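Local coordinates for protein nigerythrin (Desulfovibrio vulgaris subsp. vulgaris, PDB 1YUZ) that shows NADH peroxidase activity in vitro and carries a hemerythrin-like diiron centre and a rubredoxin-like iron centre in each subunit of a homodimer, at residues B[1-7]-B[188-193]; B[13-17]-B[143-147]; B[37-42]-B[91-96]; B[72-76]-B[148-152]. All coordinates share one frame. Residue numbers count along the deposited sequence, not the author numbering.

Contact 1. Residues B[1-7]-B[188-193]; sequences MKVRAQV and KCPICF. With FE (Fe (III) ion), chain H.
Residues 1-7, the extended N-terminal tail, run past the second cysteine loop (188-193) of the rubredoxin-like iron site. Met-1, in an all-trans side-chain rotamer, points at the loop and sets SD 3.8 Å from both Pro-190 CG and Ile-191 CG1. Lys-2 turns its side chain away to a salt bridge with Asp-167 of the second subunit, while its O lies 3.6 Å from Pro-190 CB. Val-3 gives the tightest register, its CA 4.3 Å from that of Pro-190; CG1 touches Lys-188 CE at 3.4 Å. Two waters bridge the segments: one joins backbone atoms Lys-2 O (3.2 Å), Arg-4 N (2.9 Å) and Pro-190 O (2.7 Å), the other links Arg-4 O to side-chain Lys-188 NZ, 2.8 Å from each. The chain then bends at Ala-5 (phi/psi -59/-34) around Phe-193, with Arg-4 O 3.3 Å from CZ at the ring edge. Val-7 CG1 sits over one face of the Phe-193 ring, a CH-pi contact 3.6 Å from its centroid. In the loop, Cys-192 N donates to Cys-189 SG (3.5 Å), as in rubredoxin knuckles; Cys-189 and Cys-192 SG bind Fe(III) at 2.4 and 2.3 Å, with Cys-174 and Cys-177 completing the site. Met-1 and Ile-191 seat both segments on helix 136-161.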
loop_
_atom_site.group_PDB
_atom_site.type_symbol
_atom_site.label_atom_id
_atom_site.label_comp_id
_atom_site.label_asym_id
_atom_site.label_seq_id
_atom_site.Cartn_x
_atom_site.Cartn_y
_atom_site.Cartn_z
ATOM N N MET B 1 11.220 -2.800 5.787
ATOM C CA MET B 1 10.977 -3.081 7.229
ATOM C C MET B 1 12.304 -3.215 7.961
ATOM O O MET B 1 13.128 -4.067 7.626
ATOM C CB MET B 1 10.174 -4.371 7.384
ATOM C CG MET B 1 9.822 -4.697 8.816
ATOM S SD MET B 1 8.971 -6.269 8.930
ATOM C CE MET B 1 8.832 -6.438 10.709
ATOM N N LYS B 2 12.500 -2.373 8.968
ATOM C CA LYS B 2 13.732 -2.379 9.741
ATOM C C LYS B 2 13.838 -3.534 10.723
ATOM O O LYS B 2 12.836 -4.008 11.265
ATOM C CB LYS B 2 13.866 -1.079 10.532
ATOM C CG LYS B 2 13.932 0.180 9.706
ATOM C CD LYS B 2 13.987 1.376 10.632
ATOM C CE LYS B 2 14.076 2.678 9.872
ATOM N NZ LYS B 2 14.047 3.818 10.825
ATOM N N VAL B 3 15.069 -3.970 10.955
ATOM C CA VAL B 3 15.341 -5.036 11.902
ATOM C C VAL B 3 15.351 -4.403 13.287
ATOM O O VAL B 3 16.023 -3.396 13.510
ATOM C CB VAL B 3 16.718 -5.676 11.641
ATOM C CG1 VAL B 3 17.048 -6.665 12.743
ATOM C CG2 VAL B 3 16.723 -6.365 10.292
ATOM N N ARG B 4 14.589 -4.980 14.209
ATOM C CA ARG B 4 14.530 -4.471 15.573
ATOM C C ARG B 4 15.391 -5.361 16.465
ATOM O O ARG B 4 15.906 -6.388 16.018
ATOM C CB ARG B 4 13.082 -4.461 16.076
ATOM C CG ARG B 4 12.151 -3.542 15.294
ATOM C CD ARG B 4 10.718 -3.686 15.790
ATOM N NE ARG B 4 10.599 -3.360 17.209
ATOM C CZ ARG B 4 9.557 -3.686 17.965
ATOM N NH1 ARG B 4 8.536 -4.352 17.443
ATOM N NH2 ARG B 4 9.539 -3.353 19.247
ATOM N N ALA B 5 15.548 -4.964 17.724
ATOM C CA ALA B 5 16.355 -5.725 18.672
ATOM C C ALA B 5 15.821 -7.140 18.844
ATOM O O ALA B 5 16.584 -8.083 19.053
ATOM C CB ALA B 5 16.387 -5.012 20.015
ATOM N N GLN B 6 14.503 -7.284 18.769
ATOM C CA GLN B 6 13.877 -8.592 18.898
ATOM C C GLN B 6 12.842 -8.743 17.799
ATOM O O GLN B 6 12.408 -7.755 17.205
ATOM C CB GLN B 6 13.211 -8.749 20.269
ATOM C CG GLN B 6 12.176 -7.694 20.596
ATOM C CD GLN B 6 12.631 -6.756 21.699
ATOM O OE1 GLN B 6 13.676 -6.114 21.593
ATOM N NE2 GLN B 6 11.844 -6.669 22.763
ATOM N N VAL B 7 12.456 -9.980 17.513
ATOM C CA VAL B 7 11.468 -10.221 16.477
ATOM C C VAL B 7 10.129 -9.638 16.907
ATOM O O VAL B 7 9.746 -9.715 18.074
ATOM C CB VAL B 7 11.311 -11.725 16.188
ATOM C CG1 VAL B 7 12.602 -12.270 15.599
ATOM C CG2 VAL B 7 10.951 -12.470 17.460
ATOM N N LYS B 188 19.675 -9.678 7.737
ATOM C CA LYS B 188 18.822 -10.770 8.173
ATOM C C LYS B 188 17.359 -10.378 8.084
ATOM O O LYS B 188 17.020 -9.207 7.910
ATOM C CB LYS B 188 19.167 -11.175 9.609
ATOM C CG LYS B 188 18.813 -10.130 10.651
ATOM C CD LYS B 188 19.293 -10.549 12.034
ATOM C CE LYS B 188 18.871 -9.541 13.085
ATOM N NZ LYS B 188 19.391 -9.889 14.433
ATOM N N CYS B 189 16.494 -11.376 8.200
ATOM C CA CYS B 189 15.059 -11.154 8.132
ATOM C C CYS B 189 14.568 -10.373 9.347
ATOM O O CYS B 189 14.842 -10.746 10.483
ATOM C CB CYS B 189 14.338 -12.493 8.065
ATOM S SG CYS B 189 12.565 -12.307 7.916
ATOM N N PRO B 190 13.832 -9.273 9.125
ATOM C CA PRO B 190 13.329 -8.480 10.250
ATOM C C PRO B 190 12.173 -9.157 10.977
ATOM O O PRO B 190 11.815 -8.766 12.087
ATOM C CB PRO B 190 12.909 -7.172 9.586
ATOM C CG PRO B 190 12.441 -7.632 8.236
ATOM C CD PRO B 190 13.517 -8.622 7.841
ATOM N N ILE B 191 11.592 -10.176 10.351
ATOM C CA ILE B 191 10.472 -10.882 10.950
ATOM C C ILE B 191 10.897 -12.089 11.784
ATOM O O ILE B 191 10.366 -12.295 12.875
ATOM C CB ILE B 191 9.457 -11.330 9.862
ATOM C CG1 ILE B 191 8.798 -10.096 9.233
ATOM C CG2 ILE B 191 8.396 -12.249 10.465
ATOM C CD1 ILE B 191 7.865 -10.414 8.070
ATOM N N CYS B 192 11.866 -12.866 11.298
ATOM C CA CYS B 192 12.311 -14.060 12.021
ATOM C C CYS B 192 13.817 -14.151 12.265
ATOM O O CYS B 192 14.289 -15.111 12.873
ATOM C CB CYS B 192 11.860 -15.318 11.277
ATOM S SG CYS B 192 12.743 -15.587 9.728
ATOM N N PHE B 193 14.566 -13.171 11.772
ATOM C CA PHE B 193 16.019 -13.118 11.941
ATOM C C PHE B 193 16.867 -14.108 11.139
ATOM O O PHE B 193 18.069 -14.206 11.373
ATOM C CB PHE B 193 16.387 -13.231 13.427
ATOM C CG PHE B 193 16.130 -11.973 14.228
ATOM C CD1 PHE B 193 15.500 -10.863 13.661
ATOM C CD2 PHE B 193 16.513 -11.908 15.565
ATOM C CE1 PHE B 193 15.258 -9.712 14.416
ATOM C CE2 PHE B 193 16.274 -10.765 16.326
ATOM C CZ PHE B 193 15.647 -9.667 15.753
HETATM FE FE FE H . 11.856 -14.543 7.937
HETATM O O HOH W 1 12.235 -6.374 13.271
HETATM O O HOH W 2 18.394 -7.769 15.924
#

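Contact 2. Residues B[13-17]-B[143-147]; sequences ATNFN and TRAKL
An irregular loop, 13-17, lies against one full turn of helix, 143-147, closed by Leu-147 N to Thr-143 O at 3.0 Å. The helical turn belongs to helix 136-161 of the ferritin-like four-helix bundle, and the loop is part of the N-terminal segment that precedes the bundle's first helix. Residues 14-16 keep phi between -106° and -119° with psi of 9° to 37°, so the loop coils instead of running straight. The backbones stay well apart: the nearest CA pair, Phe-16 and Lys-146, is separated by 8.3 Å, and side chains fill the gap. Phe-16, chi1 m (-81°), reaches over to the helix and does most of the packing. Its CE2 meets Thr-143 CG2 at 3.6 Å in the ring plane, and its CZ meets Leu-147 CD2 at 3.8 Å. Lys-146, chi1 t and chi2 m, lays its aliphatic chain across one face of the Phe-16 ring, with CE 3.8 Å from the centroid in a CH-pi contact. Ile-127 of helix 104-132 also touches the ring. The lysine ammonium extends beyond the ring to the dimer interface, where Tyr-160 OH of the second subunit is its strongest partner; within this pair of segments, NZ gives a weak hydrogen bond to Asn-15 O at 2.9 Å.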
loop_
_atom_site.group_PDB
_atom_site.type_symbol
_atom_site.label_atom_id
_atom_site.label_comp_id
_atom_site.label_asym_id
_atom_site.label_seq_id
_atom_site.Cartn_x
_atom_site.Cartn_y
_atom_site.Cartn_z
ATOM N N ALA B 13 4.759 -5.123 19.412
ATOM C CA ALA B 13 4.499 -4.332 18.210
ATOM C C ALA B 13 3.173 -3.597 18.331
ATOM O O ALA B 13 2.277 -4.038 19.047
ATOM C CB ALA B 13 4.488 -5.236 16.991
ATOM N N THR B 14 3.041 -2.485 17.615
ATOM C CA THR B 14 1.816 -1.697 17.690
ATOM C C THR B 14 1.014 -1.568 16.395
ATOM O O THR B 14 0.198 -0.660 16.253
ATOM C CB THR B 14 2.105 -0.290 18.257
ATOM O OG1 THR B 14 3.022 0.408 17.402
ATOM C CG2 THR B 14 2.708 -0.407 19.654
ATOM N N ASN B 15 1.240 -2.475 15.451
ATOM C CA ASN B 15 0.479 -2.449 14.207
ATOM C C ASN B 15 -0.305 -3.751 14.047
ATOM O O ASN B 15 -0.467 -4.270 12.944
ATOM C CB ASN B 15 1.393 -2.200 12.993
ATOM C CG ASN B 15 2.496 -3.233 12.849
ATOM O OD1 ASN B 15 2.717 -4.065 13.732
ATOM N ND2 ASN B 15 3.208 -3.174 11.725
ATOM N N PHE B 16 -0.810 -4.267 15.164
ATOM C CA PHE B 16 -1.574 -5.507 15.148
ATOM C C PHE B 16 -3.072 -5.322 15.331
ATOM O O PHE B 16 -3.807 -6.293 15.499
ATOM C CB PHE B 16 -1.049 -6.467 16.218
ATOM C CG PHE B 16 0.171 -7.231 15.795
ATOM C CD1 PHE B 16 1.378 -6.575 15.571
ATOM C CD2 PHE B 16 0.109 -8.606 15.603
ATOM C CE1 PHE B 16 2.506 -7.282 15.161
ATOM C CE2 PHE B 16 1.231 -9.325 15.193
ATOM C CZ PHE B 16 2.432 -8.660 14.972
ATOM N N ASN B 17 -3.535 -4.081 15.289
ATOM C CA ASN B 17 -4.957 -3.839 15.458
ATOM C C ASN B 17 -5.759 -4.248 14.233
ATOM O O ASN B 17 -5.266 -4.215 13.102
ATOM C CB ASN B 17 -5.210 -2.367 15.785
ATOM C CG ASN B 17 -4.649 -1.976 17.133
ATOM O OD1 ASN B 17 -4.985 -2.583 18.150
ATOM N ND2 ASN B 17 -3.788 -0.970 17.152
ATOM N N THR B 143 0.777 -14.411 13.327
ATOM C CA THR B 143 1.604 -13.222 13.479
ATOM C C THR B 143 2.653 -13.156 12.376
ATOM O O THR B 143 2.840 -12.111 11.746
ATOM C CB THR B 143 2.319 -13.211 14.846
ATOM O OG1 THR B 143 1.365 -12.933 15.876
ATOM C CG2 THR B 143 3.416 -12.157 14.881
ATOM N N ARG B 144 3.344 -14.269 12.142
ATOM C CA ARG B 144 4.365 -14.308 11.105
ATOM C C ARG B 144 3.766 -13.962 9.747
ATOM O O ARG B 144 4.326 -13.159 9.001
ATOM C CB ARG B 144 5.036 -15.686 11.050
ATOM C CG ARG B 144 6.019 -15.951 12.186
ATOM C CD ARG B 144 7.226 -16.760 11.704
ATOM N NE ARG B 144 8.234 -16.941 12.748
ATOM C CZ ARG B 144 8.827 -15.942 13.397
ATOM N NH1 ARG B 144 8.511 -14.687 13.110
ATOM N NH2 ARG B 144 9.726 -16.194 14.336
ATOM N N ALA B 145 2.624 -14.564 9.426
ATOM C CA ALA B 145 1.967 -14.293 8.151
ATOM C C ALA B 145 1.570 -12.820 8.065
ATOM O O ALA B 145 1.864 -12.151 7.074
ATOM C CB ALA B 145 0.728 -15.184 7.989
ATOM N N LYS B 146 0.916 -12.324 9.112
ATOM C CA LYS B 146 0.458 -10.940 9.179
ATOM C C LYS B 146 1.573 -9.939 8.896
ATOM O O LYS B 146 1.385 -8.986 8.135
ATOM C CB LYS B 146 -0.162 -10.677 10.559
ATOM C CG LYS B 146 -0.616 -9.243 10.835
ATOM C CD LYS B 146 0.500 -8.400 11.437
ATOM C CE LYS B 146 0.001 -7.035 11.892
ATOM N NZ LYS B 146 -0.295 -6.119 10.754
ATOM N N LEU B 147 2.731 -10.157 9.506
ATOM C CA LEU B 147 3.868 -9.261 9.329
ATOM C C LEU B 147 4.376 -9.243 7.895
ATOM O O LEU B 147 4.757 -8.195 7.377
ATOM C CB LEU B 147 5.001 -9.664 10.269
ATOM C CG LEU B 147 4.707 -9.402 11.748
ATOM C CD1 LEU B 147 5.730 -10.124 12.605
ATOM C CD2 LEU B 147 4.715 -7.910 12.025
#

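Contact 3. Residues B[37-42]-B[91-96]; sequences IAGETG and YEKPTV. With FE (Fe (III) ion), chain F.
This is a surface contact in which the long connection between helices 60-87 and 104-132 drapes over the outer side of helix 29-56. Residues 37-42 are regular helix, phi/psi near -65/-40, and residues 91-96 are extended. The two run in the same direction, with CA pairs Ile-37/Lys-93 at 7.5 Å, Ala-38/Pro-94 at 6.6 Å, Thr-41/Thr-95 at 6.8 Å and Gly-42/Val-96 at 6.4 Å. Ile-37, chi1 m and chi2 t, points at the connection: its CG2 sits 3.4 Å from Tyr-91 OH and 3.8 Å from Pro-94 CD, while its CD1 is 4.0 Å from Tyr-91 CE2. One turn on, Thr-41 (chi1 m) faces the same way. Its OG1 donates to Ile-37 O at 2.6 Å and accepts from a water at 2.8 Å; that water also donates to Pro-94 O at 2.8 Å, a bridge between helix and connection. Thr-41 CG2 packs on Val-96 CG1 at 3.8 Å, and Val-96 CG2 lies 3.6 Å from Thr-41 O. Between these outward residues, Glu-40 faces into the bundle, out of reach of 91-96, and chelates Fe(III) through OE1 at 2.1 Å and OE2 at 2.3 Å. The helix is thus two-sided: one face meets the long connection that links the two helical hairpins of a ferritin-like bundle, and the other carries a terminal carboxylate of its diiron site.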
loop_
_atom_site.group_PDB
_atom_site.type_symbol
_atom_site.label_atom_id
_atom_site.label_comp_id
_atom_site.label_asym_id
_atom_site.label_seq_id
_atom_site.Cartn_x
_atom_site.Cartn_y
_atom_site.Cartn_z
ATOM N N ILE B 37 -5.806 -20.761 5.226
ATOM C CA ILE B 37 -5.217 -21.609 4.201
ATOM C C ILE B 37 -5.997 -21.443 2.903
ATOM O O ILE B 37 -5.408 -21.329 1.830
ATOM C CB ILE B 37 -5.219 -23.092 4.629
ATOM C CG1 ILE B 37 -4.194 -23.295 5.746
ATOM C CG2 ILE B 37 -4.894 -23.989 3.440
ATOM C CD1 ILE B 37 -4.275 -24.639 6.416
ATOM N N ALA B 38 -7.322 -21.412 3.004
ATOM C CA ALA B 38 -8.159 -21.249 1.819
ATOM C C ALA B 38 -7.839 -19.921 1.143
ATOM O O ALA B 38 -7.650 -19.860 -0.073
ATOM C CB ALA B 38 -9.634 -21.302 2.204
ATOM N N GLY B 39 -7.770 -18.863 1.942
ATOM C CA GLY B 39 -7.469 -17.549 1.405
ATOM C C GLY B 39 -6.096 -17.479 0.764
ATOM O O GLY B 39 -5.933 -16.893 -0.306
ATOM N N GLU B 40 -5.103 -18.077 1.412
ATOM C CA GLU B 40 -3.746 -18.062 0.883
ATOM C C GLU B 40 -3.623 -18.910 -0.371
ATOM O O GLU B 40 -2.804 -18.625 -1.240
ATOM C CB GLU B 40 -2.764 -18.540 1.951
ATOM C CG GLU B 40 -2.745 -17.640 3.187
ATOM C CD GLU B 40 -2.181 -16.250 2.909
ATOM O OE1 GLU B 40 -2.434 -15.688 1.818
ATOM O OE2 GLU B 40 -1.486 -15.713 3.792
ATOM N N THR B 41 -4.441 -19.953 -0.465
ATOM C CA THR B 41 -4.421 -20.808 -1.637
ATOM C C THR B 41 -4.925 -19.965 -2.806
ATOM O O THR B 41 -4.412 -20.054 -3.917
ATOM C CB THR B 41 -5.308 -22.047 -1.417
ATOM O OG1 THR B 41 -4.803 -22.785 -0.294
ATOM C CG2 THR B 41 -5.290 -22.951 -2.639
ATOM N N GLY B 42 -5.920 -19.126 -2.537
ATOM C CA GLY B 42 -6.440 -18.253 -3.572
ATOM C C GLY B 42 -5.404 -17.200 -3.933
ATOM O O GLY B 42 -5.209 -16.882 -5.104
ATOM N N TYR B 91 -7.354 -33.733 7.528
ATOM C CA TYR B 91 -7.465 -32.502 6.754
ATOM C C TYR B 91 -6.559 -32.494 5.529
ATOM O O TYR B 91 -5.375 -32.822 5.612
ATOM C CB TYR B 91 -7.127 -31.293 7.626
ATOM C CG TYR B 91 -7.073 -29.994 6.853
ATOM C CD1 TYR B 91 -8.241 -29.359 6.429
ATOM C CD2 TYR B 91 -5.849 -29.415 6.518
ATOM C CE1 TYR B 91 -8.189 -28.176 5.688
ATOM C CE2 TYR B 91 -5.788 -28.238 5.778
ATOM C CZ TYR B 91 -6.959 -27.625 5.367
ATOM O OH TYR B 91 -6.895 -26.462 4.635
ATOM N N GLU B 92 -7.126 -32.104 4.394
ATOM C CA GLU B 92 -6.380 -32.028 3.146
ATOM C C GLU B 92 -6.416 -30.589 2.647
ATOM O O GLU B 92 -7.476 -29.963 2.629
ATOM C CB GLU B 92 -7.004 -32.954 2.098
ATOM C CG GLU B 92 -7.045 -34.414 2.510
ATOM C CD GLU B 92 -5.662 -34.992 2.736
ATOM O OE1 GLU B 92 -4.889 -35.088 1.759
ATOM O OE2 GLU B 92 -5.346 -35.345 3.892
ATOM N N LYS B 93 -5.260 -30.063 2.255
ATOM C CA LYS B 93 -5.196 -28.698 1.750
ATOM C C LYS B 93 -6.048 -28.590 0.495
ATOM O O LYS B 93 -6.023 -29.472 -0.364
ATOM C CB LYS B 93 -3.752 -28.310 1.433
ATOM C CG LYS B 93 -2.886 -28.116 2.665
ATOM C CD LYS B 93 -1.455 -27.784 2.289
ATOM C CE LYS B 93 -0.800 -28.936 1.547
ATOM N NZ LYS B 93 0.606 -28.627 1.179
ATOM N N PRO B 94 -6.820 -27.503 0.374
ATOM C CA PRO B 94 -7.677 -27.310 -0.795
ATOM C C PRO B 94 -6.903 -26.847 -2.021
ATOM O O PRO B 94 -5.751 -26.424 -1.928
ATOM C CB PRO B 94 -8.661 -26.256 -0.314
ATOM C CG PRO B 94 -7.780 -25.378 0.528
ATOM C CD PRO B 94 -6.985 -26.393 1.333
ATOM N N THR B 95 -7.549 -26.952 -3.176
ATOM C CA THR B 95 -6.961 -26.504 -4.426
ATOM C C THR B 95 -8.009 -25.587 -5.032
ATOM O O THR B 95 -9.207 -25.775 -4.812
ATOM C CB THR B 95 -6.678 -27.673 -5.390
ATOM O OG1 THR B 95 -7.898 -28.359 -5.683
ATOM C CG2 THR B 95 -5.688 -28.648 -4.767
ATOM N N VAL B 96 -7.563 -24.579 -5.770
ATOM C CA VAL B 96 -8.482 -23.633 -6.383
ATOM C C VAL B 96 -8.132 -23.409 -7.842
ATOM O O VAL B 96 -7.048 -23.776 -8.296
ATOM C CB VAL B 96 -8.437 -22.270 -5.664
ATOM C CG1 VAL B 96 -8.768 -22.449 -4.192
ATOM C CG2 VAL B 96 -7.059 -21.640 -5.833
HETATM FE FE FE F . -1.432 -13.923 2.300
HETATM O O HOH W 3 -3.768 -25.352 -0.342
HETATM O O HOH W 4 -1.153 -12.446 1.038
#

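Contact 4. Residues B[72-76]-B[148-152]; sequences AELIH and AESVH. With FE2 (Fe (II) ion), chain G; FE (Fe (III) ion), chain F.
Metal coordination dominates this contact. Glu-73 bridges the two irons, OE2 at 2.0 Å from Fe(II) and OE1 at 2.2 Å from Fe(III); Glu-149 bridges them in the same way, OE1 at 2.0 Å from Fe(II) and OE2 at 2.0 Å from Fe(III). Both glutamates take chi1 m and chi2 m, which bends their carboxylates into the space between the helices. His-152 (chi1 m, chi2 167°) adds ND1 to Fe(II) at 2.2 Å, and a water lies between the metals, 2.3 Å from Fe(II) and 2.0 Å from Fe(III). Glu-115 completes the Fe(II) site, while Glu-40 and Glu-118 complete that of Fe(III). Sharing the metals explains why Glu-73 OE1 and Glu-149 OE2 can lie 3.3 Å apart. The backbones are two nearly antiparallel helical segments of a ferritin-like four-helix bundle, their axes 11.8 Å apart at 166°, with Ala-72 and Ala-148 CA atoms 8.1 Å apart; in such a bundle the diiron site occupies the interior. Van der Waals contacts flank the metals: Ala-72 CB meets His-152 CE1 at 3.5 Å, and Ala-148 CB touches the edge of the His-76 ring, 3.6 Å from NE2. Among the hydrogen bonds, His-76 ND1 bonds to Glu-40 and weakly to Glu-73 OE1 (3.2 Å), and His-152 NE2 reaches Gly-178 O in the rubredoxin-like part of the chain.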
loop_
_atom_site.group_PDB
_atom_site.type_symbol
_atom_site.label_atom_id
_atom_site.label_comp_id
_atom_site.label_asym_id
_atom_site.label_seq_id
_atom_site.Cartn_x
_atom_site.Cartn_y
_atom_site.Cartn_z
ATOM N N ALA B 72 5.831 -16.875 -0.970
ATOM C CA ALA B 72 5.647 -16.468 0.418
ATOM C C ALA B 72 4.314 -16.991 0.942
ATOM O O ALA B 72 4.229 -17.470 2.070
ATOM C CB ALA B 72 5.692 -14.949 0.531
ATOM N N GLU B 73 3.272 -16.907 0.122
ATOM C CA GLU B 73 1.970 -17.383 0.555
ATOM C C GLU B 73 2.004 -18.897 0.770
ATOM O O GLU B 73 1.312 -19.422 1.642
ATOM C CB GLU B 73 0.884 -17.019 -0.463
ATOM C CG GLU B 73 0.814 -15.541 -0.861
ATOM C CD GLU B 73 0.815 -14.574 0.313
ATOM O OE1 GLU B 73 0.294 -14.913 1.400
ATOM O OE2 GLU B 73 1.321 -13.445 0.137
ATOM N N LEU B 74 2.818 -19.594 -0.017
ATOM C CA LEU B 74 2.932 -21.041 0.119
ATOM C C LEU B 74 3.583 -21.375 1.462
ATOM O O LEU B 74 3.271 -22.394 2.077
ATOM C CB LEU B 74 3.752 -21.619 -1.036
ATOM C CG LEU B 74 3.731 -23.145 -1.156
ATOM C CD1 LEU B 74 2.288 -23.635 -1.266
ATOM C CD2 LEU B 74 4.538 -23.566 -2.372
ATOM N N ILE B 75 4.492 -20.513 1.910
ATOM C CA ILE B 75 5.153 -20.695 3.195
ATOM C C ILE B 75 4.093 -20.514 4.281
ATOM O O ILE B 75 4.062 -21.263 5.253
ATOM C CB ILE B 75 6.302 -19.670 3.385
ATOM C CG1 ILE B 75 7.465 -20.040 2.460
ATOM C CG2 ILE B 75 6.757 -19.639 4.847
ATOM C CD1 ILE B 75 8.596 -19.044 2.461
ATOM N N HIS B 76 3.218 -19.526 4.110
ATOM C CA HIS B 76 2.152 -19.284 5.076
ATOM C C HIS B 76 1.250 -20.510 5.159
ATOM O O HIS B 76 0.893 -20.958 6.246
ATOM C CB HIS B 76 1.337 -18.058 4.666
ATOM C CG HIS B 76 2.111 -16.778 4.730
ATOM N ND1 HIS B 76 1.653 -15.600 4.183
ATOM C CD2 HIS B 76 3.320 -16.497 5.270
ATOM C CE1 HIS B 76 2.548 -14.649 4.381
ATOM N NE2 HIS B 76 3.569 -15.167 5.038
ATOM N N ALA B 148 4.386 -10.404 7.253
ATOM C CA ALA B 148 4.855 -10.473 5.880
ATOM C C ALA B 148 3.878 -9.791 4.931
ATOM O O ALA B 148 4.294 -9.175 3.954
ATOM C CB ALA B 148 5.055 -11.926 5.469
ATOM N N GLU B 149 2.582 -9.875 5.219
ATOM C CA GLU B 149 1.589 -9.282 4.327
ATOM C C GLU B 149 1.740 -7.776 4.170
ATOM O O GLU B 149 1.573 -7.249 3.074
ATOM C CB GLU B 149 0.168 -9.607 4.800
ATOM C CG GLU B 149 -0.069 -11.076 5.159
ATOM C CD GLU B 149 0.109 -12.044 3.999
ATOM O OE1 GLU B 149 0.996 -11.831 3.144
ATOM O OE2 GLU B 149 -0.633 -13.048 3.962
ATOM N N SER B 150 2.051 -7.068 5.251
ATOM C CA SER B 150 2.202 -5.631 5.111
ATOM C C SER B 150 3.470 -5.309 4.315
ATOM O O SER B 150 3.541 -4.283 3.647
ATOM C CB SER B 150 2.201 -4.946 6.481
ATOM O OG SER B 150 3.176 -5.488 7.345
ATOM N N VAL B 151 4.466 -6.188 4.382
ATOM C CA VAL B 151 5.688 -5.991 3.607
ATOM C C VAL B 151 5.323 -6.210 2.137
ATOM O O VAL B 151 5.760 -5.468 1.261
ATOM C CB VAL B 151 6.795 -6.981 4.036
ATOM C CG1 VAL B 151 7.912 -7.014 2.999
ATOM C CG2 VAL B 151 7.361 -6.564 5.384
ATOM N N HIS B 152 4.505 -7.221 1.869
ATOM C CA HIS B 152 4.075 -7.499 0.502
ATOM C C HIS B 152 3.315 -6.302 -0.057
ATOM O O HIS B 152 3.476 -5.934 -1.222
ATOM C CB HIS B 152 3.160 -8.722 0.469
ATOM C CG HIS B 152 3.832 -9.989 0.894
ATOM N ND1 HIS B 152 3.129 -11.140 1.177
ATOM C CD2 HIS B 152 5.139 -10.291 1.072
ATOM C CE1 HIS B 152 3.975 -12.097 1.512
ATOM N NE2 HIS B 152 5.201 -11.608 1.457
HETATM FE FE FE2 G . 0.989 -11.727 1.141
HETATM FE FE FE F . -1.432 -13.923 2.300
HETATM O O HOH W 4 -1.153 -12.446 1.038
#

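How the contacts relate
Contact 4 is the core of the chain, all its touching residues buried, whereas contacts 1 and 3 lie at the surface on opposite sides of the chain's centre and contact 2 is buried beside the second subunit. Helix 136-161 serves both contact 2 and contact 4, and Ile-191 of contact 1 packs on it next to both. Contacts 3 and 4 share the Fe(III) of the diiron site, where Glu-40 OE2 and Glu-149 OE2 come within 2.8 Å. Chemistry follows place: carboxylates and histidine hold iron inside the bundle, cysteines hold it in the rubredoxin-like part, and apolar side chains join the peripheral segments, aided by waters in contacts 1 and 3.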